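Local coordinates for protein serine protease inhibitor 4, isoform B (Drosophila melanogaster, PDB 4P0F) that probably inhibits serine-type and cysteine-type endopeptidases as a member of the serpin family, here in its cleaved form, at residues L66-S69 and Q73-H76; Q42-M47 and T335-R340. All blocks are in the same frame, centred on the assembly; numbering follows the deposited sequence.

Following the chain from the N terminus, helix 38-49 comes first and supplies residues 42-47 to contact 2. The chain then runs through helix 54-64 into the loop 66-69 and on to helix 71-84, where contact 1 closes a local turn with three residues between its segments. Only at 335-340, on strand 328-341, is contact 2 completed, so it closes a loop of 287 residues inside which contact 1 is nested. Contact 1 ties the link between two helices to the second of them; contact 2 ties the buried segment 42-47 of helix 38-49 to strand 328-341, set between strands 161-174 and 311-324. The two meet where Leu66 CD2 packs on Ala46 CB at 4.2 Å.

Contact 1. Residues L66-S69 and Q73-H76; sequences LASS and QIAH
Leu66 meets Ile74 through its CD1 methyl, which lies 3.9 Å from Ile74 CG2 and almost as near to Ile74 CD1; the two side chains cross at about a right angle. Asp61 of helix 54-64 and Arg49 of helix 38-49 touch both leucine and isoleucine, which are buried. Next in line is Ser68, which meets the helix with both backbone and side chain. Its carbonyl O sits 3.3 Å from Ile74 CD1 and 3.5 Å from Ile74 CG1, a buried oxygen facing hydrocarbon and without a hydrogen-bond partner in the model. Its hydroxyl OG donates to Gln73 OE1 at 3.1 Å, arriving at 135° to the C=O and tilted 19° from the carbonyl plane. With chi3 near -10°, OE1 of Gln73 is nearly eclipsed with CB, so both face Ser68 OG, the CB at 3.6 Å. The same hydroxyl takes the N-H of Asp70, closing an ST turn in the short link between helices 54-64 and 71-84, two of the helices that flank the sheets of the serpin fold. Asp70 OD1 in turn accepts from Gln73 N in the first turn of helix 71-84. An alanine in place of Ser68 would remove the hydroxyl, and is likely to leave Asp70 N without its acceptor and the Gln73 amide free to swing. Ser69 follows with its CB directed away from the helix; its carbonyl C still lies 4.3 Å from Ile74 CD1.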
ATOM      1  N   LEU A  66       4.886   6.677 -13.629  1.00 15.99           N
ATOM      2  CA  LEU A  66       3.883   6.132 -14.533  1.00 15.22           C
ATOM      3  C   LEU A  66       4.497   5.796 -15.895  1.00 21.75           C
ATOM      4  O   LEU A  66       5.610   6.229 -16.210  1.00 21.75           O
ATOM      5  CB  LEU A  66       2.711   7.103 -14.680  1.00 16.03           C
ATOM      6  CG  LEU A  66       2.020   7.505 -13.368  1.00 16.33           C
ATOM      7  CD1 LEU A  66       0.771   8.321 -13.653  1.00 19.08           C
ATOM      8  CD2 LEU A  66       1.652   6.285 -12.521  1.00 18.14           C
ATOM      9  N   ALA A  67       3.767   5.015 -16.691  1.00 19.81           N
ATOM     10  CA  ALA A  67       4.315   4.387 -17.895  1.00 22.21           C
ATOM     11  C   ALA A  67       4.728   5.393 -18.967  1.00 23.28           C
ATOM     12  O   ALA A  67       5.667   5.159 -19.732  1.00 28.62           O
ATOM     13  CB  ALA A  67       3.303   3.407 -18.476  1.00 27.47           C
ATOM     14  N   SER A  68       4.022   6.510 -19.026  1.00 23.43           N
ATOM     15  CA  SER A  68       4.304   7.524 -20.033  1.00 26.07           C
ATOM     16  C   SER A  68       3.565   8.793 -19.659  1.00 23.67           C
ATOM     17  O   SER A  68       3.018   8.894 -18.561  1.00 26.43           O
ATOM     18  CB  SER A  68       3.878   7.054 -21.427  1.00 32.68           C
ATOM     19  OG  SER A  68       2.467   7.101 -21.569  1.00 32.52           O
ATOM     20  N   SER A  69       3.545   9.753 -20.574  1.00 26.59           N
ATOM     21  CA  SER A  69       2.814  10.995 -20.351  1.00 23.73           C
ATOM     22  C   SER A  69       1.409  10.947 -20.949  1.00 28.69           C
ATOM     23  O   SER A  69       0.656  11.918 -20.857  1.00 29.86           O
ATOM     24  CB  SER A  69       3.587  12.167 -20.946  1.00 28.59           C
ATOM     25  OG  SER A  69       3.769  11.983 -22.336  1.00 31.88           O
ATOM     26  N   GLN A  73      -2.486   5.489 -22.279  1.00 30.95           N
ATOM     27  CA  GLN A  73      -1.463   4.464 -22.075  1.00 26.71           C
ATOM     28  C   GLN A  73      -1.262   4.195 -20.581  1.00 22.20           C
ATOM     29  O   GLN A  73      -1.076   3.054 -20.158  1.00 28.52           O
ATOM     30  CB  GLN A  73      -0.147   4.875 -22.744  1.00 30.90           C
ATOM     31  CG  GLN A  73      -0.252   4.948 -24.258  1.00 45.24           C
ATOM     32  CD  GLN A  73       1.066   5.274 -24.934  1.00 63.13           C
ATOM     33  OE1 GLN A  73       2.046   5.631 -24.280  1.00 71.58           O
ATOM     34  NE2 GLN A  73       1.094   5.150 -26.257  1.00 61.74           N
ATOM     35  N   ILE A  74      -1.315   5.248 -19.775  1.00 22.49           N
ATOM     36  CA  ILE A  74      -1.218   5.092 -18.330  1.00 19.99           C
ATOM     37  C   ILE A  74      -2.374   4.237 -17.823  1.00 20.29           C
ATOM     38  O   ILE A  74      -2.178   3.284 -17.070  1.00 22.04           O
ATOM     39  CB  ILE A  74      -1.237   6.459 -17.619  1.00 18.65           C
ATOM     40  CG1 ILE A  74       0.033   7.248 -17.939  1.00 27.12           C
ATOM     41  CG2 ILE A  74      -1.400   6.302 -16.111  1.00 20.63           C
ATOM     42  CD1 ILE A  74      -0.070   8.716 -17.539  1.00 25.29           C
ATOM     43  N   ALA A  75      -3.585   4.591 -18.247  1.00 18.53           N
ATOM     44  CA  ALA A  75      -4.777   3.891 -17.807  1.00 22.16           C
ATOM     45  C   ALA A  75      -4.690   2.419 -18.186  1.00 20.16           C
ATOM     46  O   ALA A  75      -5.002   1.533 -17.380  1.00 25.10           O
ATOM     47  CB  ALA A  75      -6.022   4.525 -18.410  1.00 24.03           C
ATOM     48  N   HIS A  76      -4.256   2.157 -19.411  1.00 23.35           N
ATOM     49  CA  HIS A  76      -4.157   0.786 -19.875  1.00 24.62           C
ATOM     50  C   HIS A  76      -3.164  -0.023 -19.041  1.00 22.25           C
ATOM     51  O   HIS A  76      -3.363  -1.218 -18.826  1.00 25.59           O
ATOM     52  CB  HIS A  76      -3.755   0.740 -21.344  1.00 27.97           C
ATOM     53  CG  HIS A  76      -3.882  -0.624 -21.945  1.00 48.19           C
ATOM     54  ND1 HIS A  76      -5.092  -1.276 -22.053  1.00 65.34           N
ATOM     55  CD2 HIS A  76      -2.951  -1.470 -22.447  1.00 60.64           C
ATOM     56  CE1 HIS A  76      -4.902  -2.460 -22.608  1.00 64.43           C
ATOM     57  NE2 HIS A  76      -3.613  -2.601 -22.857  1.00 59.32           N
TER

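Contact 2. Residues Q42-M47 and T335-R340; sequences QTCAAM and TGMAVR
Between 42-47 and 335-340 the tightest meeting is that of Cys44 with Met337, Cys44 SG lying 3.5 Å from Met337 CG. In the serpin fold strand 328-341 is the N-terminal part of the cleaved reactive-centre loop, inserted between strands 161-174 and 311-324 and antiparallel to both; helix 38-49 packs behind it, the two short segments running 8.3 Å apart at 25°. A chi1 of -171°, which sets SG opposite the backbone N, directs the cysteine sulfur at the strand, where it also lies 3.7 Å from Thr335 O. Cys44 CB rests against the Thr335 methyl, CG2, at 3.9 Å.

No hydrogen bond joins the two segments, and apolar and sulfur packing makes the contact. The strand is positioned by its neighbours: backbone bonds link Thr335 with Asn167 and Met337 with Leu165 on one flank, and Gly336 with Ile317 on the other. Leu165 also touches Cys44, while Val313 and Ile316 touch Met337. Thr335 OG1 bonds to His318 ND1 and to Ser40 OG, one turn earlier in helix 38-49, a polar cluster consistent with the serpin shutter region. Bent at chi3 (35°), the Met337 chain lays its SD over the helix backbone, 3.7 Å from Ala45 CA and 3.8 Å from Cys44 O.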
ATOM      1  N   GLN A  42      -0.408   4.284  -5.512  1.00 12.86           N
ATOM      2  CA  GLN A  42      -0.084   4.633  -6.898  1.00 13.83           C
ATOM      3  C   GLN A  42      -1.329   4.624  -7.794  1.00 12.95           C
ATOM      4  O   GLN A  42      -1.495   5.496  -8.656  1.00 13.99           O
ATOM      5  CB  GLN A  42       0.958   3.684  -7.469  1.00 13.55           C
ATOM      6  CG  GLN A  42       1.675   4.228  -8.691  1.00 14.91           C
ATOM      7  CD  GLN A  42       2.442   3.165  -9.451  1.00 14.35           C
ATOM      8  OE1 GLN A  42       1.925   2.086  -9.732  1.00 15.01           O
ATOM      9  NE2 GLN A  42       3.690   3.472  -9.799  1.00 14.58           N
ATOM     10  N   THR A  43      -2.211   3.651  -7.574  1.00 13.71           N
ATOM     11  CA  THR A  43      -3.433   3.520  -8.354  1.00 13.50           C
ATOM     12  C   THR A  43      -4.340   4.716  -8.122  1.00 17.11           C
ATOM     13  O   THR A  43      -4.845   5.311  -9.077  1.00 15.11           O
ATOM     14  CB  THR A  43      -4.174   2.216  -8.001  1.00 12.49           C
ATOM     15  OG1 THR A  43      -3.322   1.105  -8.297  1.00 15.68           O
ATOM     16  CG2 THR A  43      -5.451   2.072  -8.812  1.00 14.45           C
ATOM     17  N   CYS A  44      -4.528   5.096  -6.863  1.00 13.73           N
ATOM     18  CA  CYS A  44      -5.417   6.215  -6.549  1.00 13.37           C
ATOM     19  C   CYS A  44      -4.873   7.497  -7.161  1.00 14.82           C
ATOM     20  O   CYS A  44      -5.611   8.284  -7.766  1.00 15.32           O
ATOM     21  CB  CYS A  44      -5.573   6.388  -5.047  1.00 17.42           C
ATOM     22  SG  CYS A  44      -6.851   7.596  -4.630  1.00 20.64           S
ATOM     23  N   ALA A  45      -3.571   7.703  -7.020  1.00 13.76           N
ATOM     24  CA  ALA A  45      -2.944   8.911  -7.540  1.00 14.02           C
ATOM     25  C   ALA A  45      -2.924   8.931  -9.070  1.00 14.09           C
ATOM     26  O   ALA A  45      -3.025  10.005  -9.681  1.00 15.30           O
ATOM     27  CB  ALA A  45      -1.543   9.048  -6.990  1.00 16.39           C
ATOM     28  N   ALA A  46      -2.792   7.760  -9.695  1.00 11.87           N
ATOM     29  CA  ALA A  46      -2.835   7.677 -11.152  1.00 14.04           C
ATOM     30  C   ALA A  46      -4.227   8.034 -11.669  1.00 19.23           C
ATOM     31  O   ALA A  46      -4.360   8.656 -12.719  1.00 16.20           O
ATOM     32  CB  ALA A  46      -2.433   6.286 -11.633  1.00 13.38           C
ATOM     33  N   MET A  47      -5.265   7.628 -10.942  1.00 13.76           N
ATOM     34  CA  MET A  47      -6.625   8.020 -11.301  1.00 15.03           C
ATOM     35  C   MET A  47      -6.756   9.533 -11.279  1.00 17.88           C
ATOM     36  O   MET A  47      -7.369  10.123 -12.178  1.00 17.65           O
ATOM     37  CB  MET A  47      -7.656   7.376 -10.361  1.00 16.74           C
ATOM     38  CG  MET A  47      -7.861   5.883 -10.627  1.00 16.38           C
ATOM     39  SD  MET A  47      -9.269   5.160  -9.762  1.00 20.46           S
ATOM     40  CE  MET A  47      -8.671   5.187  -8.093  1.00 18.41           C
ATOM     41  N   THR A 335      -6.891   4.014  -0.007  1.00 15.23           N
ATOM     42  CA  THR A 335      -6.386   5.359  -0.215  1.00 13.25           C
ATOM     43  C   THR A 335      -7.526   6.236  -0.734  1.00 12.91           C
ATOM     44  O   THR A 335      -8.205   5.862  -1.685  1.00 16.55           O
ATOM     45  CB  THR A 335      -5.223   5.391  -1.224  1.00 12.71           C
ATOM     46  OG1 THR A 335      -4.224   4.426  -0.867  1.00 15.14           O
ATOM     47  CG2 THR A 335      -4.588   6.773  -1.267  1.00 14.93           C
ATOM     48  N   GLY A 336      -7.744   7.368  -0.071  1.00 14.78           N
ATOM     49  CA  GLY A 336      -8.762   8.319  -0.481  1.00 13.81           C
ATOM     50  C   GLY A 336      -8.127   9.667  -0.758  1.00 14.26           C
ATOM     51  O   GLY A 336      -7.393  10.194   0.075  1.00 18.17           O
ATOM     52  N   MET A 337      -8.426  10.217  -1.934  1.00 14.40           N
ATOM     53  CA  MET A 337      -7.937  11.539  -2.328  1.00 13.16           C
ATOM     54  C   MET A 337      -9.104  12.485  -2.465  1.00 15.45           C
ATOM     55  O   MET A 337      -9.960  12.270  -3.317  1.00 17.20           O
ATOM     56  CB  MET A 337      -7.189  11.487  -3.654  1.00 21.68           C
ATOM     57  CG  MET A 337      -5.820  10.808  -3.607  1.00 54.20           C
ATOM     58  SD  MET A 337      -4.880  10.990  -5.148  1.00 39.50           S
ATOM     59  CE  MET A 337      -5.402  12.651  -5.610  1.00 14.10           C
ATOM     60  N   ALA A 338      -9.139  13.519  -1.635  1.00 16.25           N
ATOM     61  CA  ALA A 338     -10.211  14.515  -1.697  1.00 15.55           C
ATOM     62  C   ALA A 338      -9.797  15.661  -2.596  1.00 17.33           C
ATOM     63  O   ALA A 338      -8.729  16.224  -2.414  1.00 16.81           O
ATOM     64  CB  ALA A 338     -10.544  15.019  -0.315  1.00 19.01           C
ATOM     65  N   VAL A 339     -10.665  16.007  -3.547  1.00 15.44           N
ATOM     66  CA  VAL A 339     -10.423  17.093  -4.497  1.00 14.60           C
ATOM     67  C   VAL A 339     -11.502  18.139  -4.286  1.00 15.13           C
ATOM     68  O   VAL A 339     -12.686  17.807  -4.256  1.00 17.47           O
ATOM     69  CB  VAL A 339     -10.437  16.589  -5.949  1.00 16.35           C
ATOM     70  CG1 VAL A 339     -10.244  17.734  -6.938  1.00 20.82           C
ATOM     71  CG2 VAL A 339      -9.350  15.534  -6.156  1.00 15.49           C
ATOM     72  N   ARG A 340     -11.082  19.389  -4.108  1.00 15.31           N
ATOM     73  CA  ARG A 340     -11.993  20.486  -3.798  1.00 16.44           C
ATOM     74  C   ARG A 340     -11.848  21.620  -4.795  1.00 18.32           C
ATOM     75  O   ARG A 340     -10.838  21.741  -5.465  1.00 17.47           O
ATOM     76  CB  ARG A 340     -11.724  21.019  -2.389  1.00 19.09           C
ATOM     77  CG  ARG A 340     -10.282  21.468  -2.189  1.00 21.67           C
ATOM     78  CD  ARG A 340     -10.124  22.400  -1.013  1.00 23.44           C
ATOM     79  NE  ARG A 340     -10.801  23.665  -1.274  1.00 23.77           N
ATOM     80  CZ  ARG A 340     -11.083  24.575  -0.353  1.00 31.90           C
ATOM     81  NH1 ARG A 340     -10.749  24.376   0.914  1.00 41.01           N
ATOM     82  NH2 ARG A 340     -11.715  25.686  -0.707  1.00 28.22           N
TER